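PDB 2PL2: hypothetical conserved protein TTC0263 from Thermus thermophilus, which is of unknown function but belongs to the tetratricopeptide repeat proteins, all-helical folds that commonly serve as scaffolds for binding other proteins. Local coordinates for residues A[13-18]-A[25-30]; A[82-87]-A[125-130]; A[172-177]-A[185-190]. All coordinates share one frame; numbering follows the deposited sequence.

Contact 1 of 3, residues A[13-18]-A[25-30]; sequences VQLYAL and LTLFER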
loop_
_atom_site.group_PDB
_atom_site.type_symbol
_atom_site.label_atom_id
_atom_site.label_comp_id
_atom_site.label_asym_id
_atom_site.label_seq_id
_atom_site.Cartn_x
_atom_site.Cartn_y
_atom_site.Cartn_z
ATOM N N VAL A 13 -13.708 12.196 -4.114
ATOM C CA VAL A 13 -13.566 12.114 -2.656
ATOM C C VAL A 13 -14.303 10.895 -2.100
ATOM O O VAL A 13 -13.851 10.261 -1.148
ATOM C CB VAL A 13 -14.119 13.376 -1.944
ATOM C CG1 VAL A 13 -13.852 13.282 -0.459
ATOM C CG2 VAL A 13 -13.482 14.623 -2.513
ATOM N N GLN A 14 -15.447 10.579 -2.694
ATOM C CA GLN A 14 -16.240 9.432 -2.258
ATOM C C GLN A 14 -15.469 8.146 -2.553
ATOM O O GLN A 14 -15.244 7.333 -1.655
ATOM C CB GLN A 14 -17.609 9.468 -2.955
ATOM C CG GLN A 14 -18.320 10.808 -2.704
ATOM C CD GLN A 14 -19.660 10.967 -3.397
ATOM O OE1 GLN A 14 -19.886 10.450 -4.490
ATOM N NE2 GLN A 14 -20.552 11.726 -2.768
ATOM N N LEU A 15 -15.025 7.986 -3.796
ATOM C CA LEU A 15 -14.263 6.800 -4.186
ATOM C C LEU A 15 -13.002 6.671 -3.361
ATOM O O LEU A 15 -12.560 5.557 -3.078
ATOM C CB LEU A 15 -13.892 6.858 -5.673
ATOM C CG LEU A 15 -15.013 6.488 -6.650
ATOM C CD1 LEU A 15 -14.626 6.883 -8.046
ATOM C CD2 LEU A 15 -15.281 4.994 -6.586
ATOM N N TYR A 16 -12.409 7.800 -2.983
ATOM C CA TYR A 16 -11.192 7.734 -2.195
ATOM C C TYR A 16 -11.543 7.099 -0.863
ATOM O O TYR A 16 -10.852 6.203 -0.404
ATOM C CB TYR A 16 -10.580 9.131 -1.975
ATOM C CG TYR A 16 -9.356 9.118 -1.070
ATOM C CD1 TYR A 16 -8.081 8.862 -1.574
ATOM C CD2 TYR A 16 -9.488 9.282 0.302
ATOM C CE1 TYR A 16 -6.967 8.770 -0.721
ATOM C CE2 TYR A 16 -8.390 9.187 1.157
ATOM C CZ TYR A 16 -7.140 8.928 0.643
ATOM O OH TYR A 16 -6.080 8.802 1.510
ATOM N N ALA A 17 -12.630 7.566 -0.249
ATOM C CA ALA A 17 -13.089 7.037 1.041
ATOM C C ALA A 17 -13.472 5.567 0.912
ATOM O O ALA A 17 -13.465 4.828 1.897
ATOM C CB ALA A 17 -14.289 7.838 1.559
ATOM N N LEU A 18 -13.819 5.151 -0.303
ATOM C CA LEU A 18 -14.176 3.758 -0.544
ATOM C C LEU A 18 -12.932 2.904 -0.817
ATOM O O LEU A 18 -13.024 1.693 -0.985
ATOM C CB LEU A 18 -15.169 3.650 -1.711
ATOM C CG LEU A 18 -16.501 4.366 -1.469
ATOM C CD1 LEU A 18 -17.482 4.034 -2.546
ATOM C CD2 LEU A 18 -17.060 3.936 -0.107
ATOM N N LEU A 25 -7.840 8.761 -8.603
ATOM C CA LEU A 25 -6.819 9.529 -9.306
ATOM C C LEU A 25 -7.329 10.177 -10.589
ATOM O O LEU A 25 -7.172 11.379 -10.780
ATOM C CB LEU A 25 -5.630 8.637 -9.650
ATOM C CG LEU A 25 -4.467 9.411 -10.281
ATOM C CD1 LEU A 25 -3.661 10.074 -9.158
ATOM C CD2 LEU A 25 -3.579 8.477 -11.072
ATOM N N THR A 26 -7.946 9.377 -11.455
ATOM C CA THR A 26 -8.462 9.869 -12.722
ATOM C C THR A 26 -9.515 10.963 -12.558
ATOM O O THR A 26 -9.579 11.903 -13.358
ATOM C CB THR A 26 -9.040 8.706 -13.576
ATOM O OG1 THR A 26 -10.242 8.214 -12.978
ATOM C CG2 THR A 26 -8.036 7.566 -13.674
ATOM N N LEU A 27 -10.339 10.856 -11.523
ATOM C CA LEU A 27 -11.367 11.866 -11.283
ATOM C C LEU A 27 -10.738 13.174 -10.825
ATOM O O LEU A 27 -11.168 14.248 -11.225
ATOM C CB LEU A 27 -12.370 11.378 -10.238
ATOM C CG LEU A 27 -13.348 10.304 -10.726
ATOM C CD1 LEU A 27 -14.048 9.685 -9.529
ATOM C CD2 LEU A 27 -14.358 10.911 -11.686
ATOM N N PHE A 28 -9.718 13.073 -9.978
ATOM C CA PHE A 28 -9.021 14.250 -9.471
ATOM C C PHE A 28 -8.237 14.946 -10.586
ATOM O O PHE A 28 -7.943 16.144 -10.505
ATOM C CB PHE A 28 -8.073 13.864 -8.321
ATOM C CG PHE A 28 -8.783 13.380 -7.087
ATOM C CD1 PHE A 28 -9.980 13.973 -6.679
ATOM C CD2 PHE A 28 -8.266 12.333 -6.331
ATOM C CE1 PHE A 28 -10.644 13.526 -5.547
ATOM C CE2 PHE A 28 -8.928 11.888 -5.200
ATOM C CZ PHE A 28 -10.117 12.484 -4.808
ATOM N N GLU A 29 -7.888 14.185 -11.622
ATOM C CA GLU A 29 -7.166 14.747 -12.743
ATOM C C GLU A 29 -8.166 15.552 -13.566
ATOM O O GLU A 29 -7.878 16.674 -13.980
ATOM C CB GLU A 29 -6.491 13.628 -13.539
ATOM C CG GLU A 29 -5.447 12.916 -12.688
ATOM C CD GLU A 29 -4.818 11.696 -13.335
ATOM O OE1 GLU A 29 -5.539 10.930 -14.017
ATOM O OE2 GLU A 29 -3.601 11.485 -13.130
ATOM N N ARG A 30 -9.362 15.002 -13.760
ATOM C CA ARG A 30 -10.400 15.713 -14.501
ATOM C C ARG A 30 -10.794 16.978 -13.733
ATOM O O ARG A 30 -11.255 17.954 -14.318
ATOM C CB ARG A 30 -11.630 14.821 -14.677
ATOM C CG ARG A 30 -11.467 13.722 -15.718
ATOM C CD ARG A 30 -12.605 12.707 -15.641
ATOM N NE ARG A 30 -13.912 13.363 -15.613
ATOM C CZ ARG A 30 -15.066 12.731 -15.412
ATOM N NH1 ARG A 30 -15.083 11.413 -15.222
ATOM N NH2 ARG A 30 -16.202 13.420 -15.388
#

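Contact 2 of 3, residues A[82-87]-A[125-130]; sequences AYVALY and GLVYAL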
loop_
_atom_site.group_PDB
_atom_site.type_symbol
_atom_site.label_atom_id
_atom_site.label_comp_id
_atom_site.label_asym_id
_atom_site.label_seq_id
_atom_site.Cartn_x
_atom_site.Cartn_y
_atom_site.Cartn_z
ATOM N N ALA A 82 4.590 12.367 2.497
ATOM C CA ALA A 82 5.507 12.099 1.409
ATOM C C ALA A 82 6.920 11.860 1.933
ATOM O O ALA A 82 7.616 10.963 1.449
ATOM C CB ALA A 82 5.490 13.255 0.424
ATOM N N TYR A 83 7.342 12.642 2.925
ATOM C CA TYR A 83 8.682 12.463 3.488
ATOM C C TYR A 83 8.809 11.137 4.234
ATOM O O TYR A 83 9.882 10.522 4.246
ATOM C CB TYR A 83 9.052 13.614 4.431
ATOM C CG TYR A 83 9.425 14.880 3.703
ATOM C CD1 TYR A 83 10.477 14.892 2.779
ATOM C CD2 TYR A 83 8.703 16.057 3.899
ATOM C CE1 TYR A 83 10.785 16.039 2.063
ATOM C CE2 TYR A 83 9.006 17.207 3.188
ATOM C CZ TYR A 83 10.047 17.194 2.273
ATOM O OH TYR A 83 10.335 18.330 1.554
ATOM N N VAL A 84 7.723 10.707 4.871
ATOM C CA VAL A 84 7.722 9.440 5.598
ATOM C C VAL A 84 7.867 8.274 4.615
ATOM O O VAL A 84 8.605 7.329 4.870
ATOM C CB VAL A 84 6.416 9.252 6.423
ATOM C CG1 VAL A 84 6.357 7.843 6.981
ATOM C CG2 VAL A 84 6.357 10.276 7.560
ATOM N N ALA A 85 7.161 8.344 3.494
ATOM C CA ALA A 85 7.243 7.285 2.505
ATOM C C ALA A 85 8.698 7.172 2.077
ATOM O O ALA A 85 9.254 6.076 2.012
ATOM C CB ALA A 85 6.354 7.613 1.305
ATOM N N LEU A 86 9.305 8.321 1.795
ATOM C CA LEU A 86 10.705 8.399 1.387
ATOM C C LEU A 86 11.626 7.851 2.482
ATOM O O LEU A 86 12.725 7.381 2.193
ATOM C CB LEU A 86 11.082 9.849 1.096
ATOM C CG LEU A 86 10.488 10.527 -0.138
ATOM C CD1 LEU A 86 10.672 12.039 -0.039
ATOM C CD2 LEU A 86 11.166 9.979 -1.378
ATOM N N TYR A 87 11.180 7.930 3.734
ATOM C CA TYR A 87 11.957 7.430 4.868
ATOM C C TYR A 87 11.971 5.909 4.929
ATOM O O TYR A 87 12.986 5.308 5.272
ATOM C CB TYR A 87 11.396 7.945 6.193
ATOM C CG TYR A 87 11.777 7.053 7.361
ATOM C CD1 TYR A 87 13.086 7.018 7.833
ATOM C CD2 TYR A 87 10.840 6.186 7.942
ATOM C CE1 TYR A 87 13.458 6.148 8.855
ATOM C CE2 TYR A 87 11.199 5.314 8.958
ATOM C CZ TYR A 87 12.513 5.295 9.408
ATOM O OH TYR A 87 12.899 4.431 10.411
ATOM N N GLY A 125 3.050 12.274 15.913
ATOM C CA GLY A 125 3.350 11.127 16.758
ATOM C C GLY A 125 3.916 9.965 15.961
ATOM O O GLY A 125 4.862 9.302 16.380
ATOM N N LEU A 126 3.335 9.727 14.791
ATOM C CA LEU A 126 3.783 8.654 13.914
ATOM C C LEU A 126 5.211 8.932 13.457
ATOM O O LEU A 126 5.989 8.004 13.223
ATOM C CB LEU A 126 2.855 8.555 12.703
ATOM C CG LEU A 126 2.972 7.322 11.798
ATOM C CD1 LEU A 126 1.866 7.367 10.738
ATOM C CD2 LEU A 126 4.346 7.276 11.138
ATOM N N VAL A 127 5.556 10.212 13.339
ATOM C CA VAL A 127 6.893 10.610 12.914
ATOM C C VAL A 127 7.906 10.447 14.040
ATOM O O VAL A 127 9.028 9.983 13.813
ATOM C CB VAL A 127 6.903 12.072 12.398
ATOM C CG1 VAL A 127 8.341 12.517 12.103
ATOM C CG2 VAL A 127 6.050 12.181 11.137
ATOM N N TYR A 128 7.525 10.827 15.256
ATOM C CA TYR A 128 8.422 10.664 16.397
ATOM C C TYR A 128 8.729 9.188 16.627
ATOM O O TYR A 128 9.843 8.831 17.021
ATOM C CB TYR A 128 7.802 11.242 17.663
ATOM C CG TYR A 128 7.940 12.734 17.791
ATOM C CD1 TYR A 128 9.188 13.355 17.692
ATOM C CD2 TYR A 128 6.832 13.525 18.040
ATOM C CE1 TYR A 128 9.324 14.729 17.842
ATOM C CE2 TYR A 128 6.955 14.899 18.196
ATOM C CZ TYR A 128 8.204 15.494 18.093
ATOM O OH TYR A 128 8.306 16.847 18.244
ATOM N N ALA A 129 7.738 8.331 16.387
ATOM C CA ALA A 129 7.926 6.893 16.561
ATOM C C ALA A 129 8.967 6.378 15.562
ATOM O O ALA A 129 9.906 5.681 15.938
ATOM C CB ALA A 129 6.599 6.165 16.370
ATOM N N LEU A 130 8.800 6.725 14.289
ATOM C CA LEU A 130 9.746 6.300 13.260
ATOM C C LEU A 130 11.138 6.783 13.635
ATOM O O LEU A 130 12.138 6.185 13.235
ATOM C CB LEU A 130 9.338 6.864 11.898
ATOM C CG LEU A 130 7.979 6.357 11.411
ATOM C CD1 LEU A 130 7.550 7.095 10.157
ATOM C CD2 LEU A 130 8.066 4.857 11.147
#

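Contact 3 of 3, residues A[172-177]-A[185-190]; sequences AQYAKA and LDLRVR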
loop_
_atom_site.group_PDB
_atom_site.type_symbol
_atom_site.label_atom_id
_atom_site.label_comp_id
_atom_site.label_asym_id
_atom_site.label_seq_id
_atom_site.Cartn_x
_atom_site.Cartn_y
_atom_site.Cartn_z
ATOM N N ALA A 172 -5.504 -2.863 25.386
ATOM C CA ALA A 172 -6.551 -2.018 25.963
ATOM C C ALA A 172 -7.035 -0.959 24.988
ATOM O O ALA A 172 -8.227 -0.638 24.951
ATOM C CB ALA A 172 -6.052 -1.353 27.250
ATOM N N GLN A 173 -6.117 -0.412 24.199
ATOM C CA GLN A 173 -6.483 0.612 23.221
ATOM C C GLN A 173 -7.271 0.024 22.045
ATOM O O GLN A 173 -8.147 0.698 21.472
ATOM C CB GLN A 173 -5.234 1.345 22.715
ATOM C CG GLN A 173 -4.611 2.294 23.756
ATOM C CD GLN A 173 -5.489 3.491 24.024
ATOM O OE1 GLN A 173 -6.429 3.764 23.281
ATOM N NE2 GLN A 173 -5.185 4.223 25.080
ATOM N N TYR A 174 -6.976 -1.227 21.685
ATOM C CA TYR A 174 -7.715 -1.865 20.591
ATOM C C TYR A 174 -9.136 -2.156 21.072
ATOM O O TYR A 174 -10.118 -1.915 20.353
ATOM C CB TYR A 174 -7.032 -3.174 20.144
ATOM C CG TYR A 174 -5.807 -2.985 19.261
ATOM C CD1 TYR A 174 -5.883 -2.255 18.082
ATOM C CD2 TYR A 174 -4.597 -3.591 19.571
ATOM C CE1 TYR A 174 -4.797 -2.132 17.240
ATOM C CE2 TYR A 174 -3.497 -3.480 18.736
ATOM C CZ TYR A 174 -3.605 -2.747 17.562
ATOM O OH TYR A 174 -2.526 -2.615 16.709
ATOM N N ALA A 175 -9.240 -2.676 22.299
ATOM C CA ALA A 175 -10.544 -3.006 22.900
ATOM C C ALA A 175 -11.437 -1.761 22.899
ATOM O O ALA A 175 -12.640 -1.842 22.627
ATOM C CB ALA A 175 -10.351 -3.522 24.321
ATOM N N LYS A 176 -10.847 -0.606 23.193
ATOM C CA LYS A 176 -11.606 0.642 23.190
ATOM C C LYS A 176 -11.973 1.021 21.756
ATOM O O LYS A 176 -13.132 1.315 21.450
ATOM C CB LYS A 176 -10.787 1.774 23.812
ATOM C CG LYS A 176 -11.579 3.069 23.936
ATOM C CD LYS A 176 -12.819 2.860 24.809
ATOM C CE LYS A 176 -13.848 3.961 24.620
ATOM N NZ LYS A 176 -13.360 5.292 25.086
ATOM N N ALA A 177 -10.972 1.021 20.877
ATOM C CA ALA A 177 -11.185 1.345 19.470
ATOM C C ALA A 177 -12.301 0.476 18.916
ATOM O O ALA A 177 -13.161 0.956 18.181
ATOM C CB ALA A 177 -9.890 1.134 18.672
ATOM N N LEU A 185 -13.343 -4.847 10.814
ATOM C CA LEU A 185 -12.486 -6.002 10.595
ATOM C C LEU A 185 -11.016 -5.629 10.626
ATOM O O LEU A 185 -10.190 -6.364 11.162
ATOM C CB LEU A 185 -12.868 -6.679 9.283
ATOM C CG LEU A 185 -14.361 -7.061 9.252
ATOM C CD1 LEU A 185 -14.637 -8.030 8.100
ATOM C CD2 LEU A 185 -14.764 -7.695 10.576
ATOM N N ASP A 186 -10.693 -4.468 10.072
ATOM C CA ASP A 186 -9.325 -4.002 10.074
ATOM C C ASP A 186 -8.879 -4.029 11.525
ATOM O O ASP A 186 -7.844 -4.588 11.878
ATOM C CB ASP A 186 -9.268 -2.580 9.531
ATOM C CG ASP A 186 -7.875 -1.981 9.624
ATOM O OD1 ASP A 186 -6.969 -2.452 8.898
ATOM O OD2 ASP A 186 -7.683 -1.050 10.443
ATOM N N LEU A 187 -9.692 -3.424 12.372
ATOM C CA LEU A 187 -9.417 -3.375 13.803
ATOM C C LEU A 187 -9.349 -4.777 14.456
ATOM O O LEU A 187 -8.445 -5.051 15.249
ATOM C CB LEU A 187 -10.483 -2.509 14.482
ATOM C CG LEU A 187 -10.019 -1.612 15.632
ATOM C CD1 LEU A 187 -8.698 -0.949 15.296
ATOM C CD2 LEU A 187 -11.105 -0.575 15.901
ATOM N N ARG A 188 -10.279 -5.665 14.107
ATOM C CA ARG A 188 -10.284 -7.015 14.687
ATOM C C ARG A 188 -9.006 -7.778 14.407
ATOM O O ARG A 188 -8.455 -8.420 15.295
ATOM C CB ARG A 188 -11.476 -7.814 14.178
ATOM C CG ARG A 188 -12.799 -7.249 14.621
ATOM C CD ARG A 188 -13.948 -8.087 14.098
ATOM N NE ARG A 188 -15.228 -7.643 14.640
ATOM C CZ ARG A 188 -16.402 -8.085 14.216
ATOM N NH1 ARG A 188 -16.450 -8.985 13.249
ATOM N NH2 ARG A 188 -17.522 -7.614 14.741
ATOM N N VAL A 189 -8.520 -7.695 13.175
ATOM C CA VAL A 189 -7.282 -8.368 12.804
ATOM C C VAL A 189 -6.078 -7.865 13.605
ATOM O O VAL A 189 -5.233 -8.654 14.007
ATOM C CB VAL A 189 -6.970 -8.192 11.286
ATOM C CG1 VAL A 189 -5.627 -8.896 10.935
ATOM C CG2 VAL A 189 -8.099 -8.779 10.445
ATOM N N ARG A 190 -5.980 -6.557 13.833
ATOM C CA ARG A 190 -4.841 -6.033 14.581
ATOM C C ARG A 190 -4.932 -6.499 16.015
ATOM O O ARG A 190 -3.931 -6.866 16.620
ATOM C CB ARG A 190 -4.817 -4.502 14.537
ATOM C CG ARG A 190 -4.398 -3.919 13.191
ATOM C CD ARG A 190 -4.990 -2.538 13.020
ATOM N NE ARG A 190 -4.698 -1.958 11.715
ATOM C CZ ARG A 190 -3.566 -1.328 11.409
ATOM N NH1 ARG A 190 -2.606 -1.191 12.323
ATOM N NH2 ARG A 190 -3.393 -0.833 10.184
#

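Contact 1 of 3, residues A[13-18]-A[25-30]
The ring of Phe-28 reaches across from helix 21-32 to the backbone of Val-13 on helix 6-17. Its CE1 lies 3.6 Å from Val-13 N, an oblique approach that favours neither face nor edge, and its CZ is 4.1 Å from Val-13 CA. The CG2 methyl of Val-13 adds a looser touch, while Tyr-16 presents CB to the ring edge at 4.4 Å from Phe-28 CZ. Phe-28 reaches this far because its CG stands anti to its carbonyl carbon (chi1 -66°), swinging the ring toward the neighbouring helix although CB starts off to one side. Beside the ring, Leu-15 and Leu-27 cross at about a right angle, each offering CD1; the 3.2 Å between these two methyls is too short to be taken literally. No hydrogen bond joins the segments.

Farther out, helix 39-51 packs against both helices. Trp-44 meets Tyr-16 edge-to-face and lies nearly parallel to the Phe-28 ring, and the Tyr-16 hydroxyl is hydrogen-bonded to Lys-51 NZ. Leu-15 also packs on Ser-193 of the second subunit. Helical segments 13-17 and 25-30 run antiparallel, at 160°, their axes 9.7 Å apart at closest approach. Such an apolar-lined helical hairpin is the building element of the tetratricopeptide repeat fold.

Contact 2 of 3, residues A[82-87]-A[125-130]
The ring of Tyr-87 is met obliquely, neither squarely on a face nor in its plane, by the side chain of Leu-130. Its CE2 is the point of contact, 3.8 Å from Leu-130 CB and also touching CD2, while the neighbouring CD2 of the tyrosine approaches the CD1 methyl of Leu-130. With CG placed anti to its backbone N (chi1 157°), Tyr-87 projects across the leucine, its hydroxyl end toward the last turn of helix 118-130. Segments 82-87 and 125-130 run nearly parallel, at 22°, as alternate helices do in a tetratricopeptide repeat array. Their axes approach to 11.5 Å, and the tyrosine also reaches backbone, with Tyr-87 OH 3.4 Å from Leu-130 O. Helix 93-113 comes between them in sequence and packs against both: Leu-100 touches Tyr-87, while Leu-104 and Leu-107 touch Val-127.

Deeper along the pair, Val-84 splits its two methyls between partners. CG2 faces CG2 of Val-127 at 4.1 Å, close to where the backbones come nearest, with 7.5 Å between the CA atoms of these two valines. The side chains of Val-84 and Leu-130 cross at about a right angle, with Val-84 CG1 3.5 Å from Leu-130 CD1.

Contact 3 of 3, residues A[172-177]-A[185-190]
Tyr-174 turns one ring face toward the backbone of Arg-190 and an edge toward Leu-187, and these two orientations organise the contact. The carbonyl carbon of Arg-190 sits over the face, 4.2 Å above the ring plane and displaced toward the rim. Arg-190 CB touches the ring as well, 3.6 Å from Tyr-174 CE1, and also lies close to the hydroxyl oxygen. The arginine side chain crosses the tyrosine at about a right angle; from CG to NE it is extended, and its guanidinium plane is turned 42° from the ring.

At the edge, near the ring plane, Leu-187 CD1 is 4.2 Å from Tyr-174 CD1. The leucine's other branch is more tightly engaged: CD2 lies 3.5 Å from Ala-177 CB and reaches the backbone carbonyl of Ala-177 as well. The chi1 of Leu-187, -142°, departs from a staggered value; with this twist CD1 sits between Tyr-174 and Ala-177, while CD2 is given to the alanine.

Segments 172-177 and 185-190 are antiparallel, at 159°, in another hairpin of the tetratricopeptide repeat fold. Helix 151-164 packs against this pair, Ala-158 and Glu-159 meeting Tyr-174 and Ser-155 meeting Leu-187. Arg-20 of the second subunit packs on Tyr-174 and brings its guanidinium near that of Arg-190.

The charged end of Arg-190 leads away from the facing helix and forms a salt bridge one turn back in its own helix, with NE 3.4 Å from Asp-186 OD2; as a hydrogen bond this is weak. Asp-186 may therefore partly offset the positive charge gathered beside the subunit boundary, while cohesion between the two segments comes from apolar and aromatic packing.

Contacts 1 and 3 each join antiparallel helices that follow one another in the chain; contact 2 instead bridges alternate, nearly parallel helices. Contact 2 is the most central, its centre about 9 Å from that of the chain, against about 17 and 19 Å for the other two, yet it is only partly buried. The more distant contacts 1 and 3 are largely buried, and both touch the second subunit. Neither of these two has a hydrogen bond between its segments. Contact 1 relies on a phenylalanine and aliphatic groups, contact 2 on branched aliphatics and a tyrosine, and contact 3 adds an arginine whose salt bridge stays within its own helix. They are separate sites, their nearest atoms about 10 to 11 Å apart.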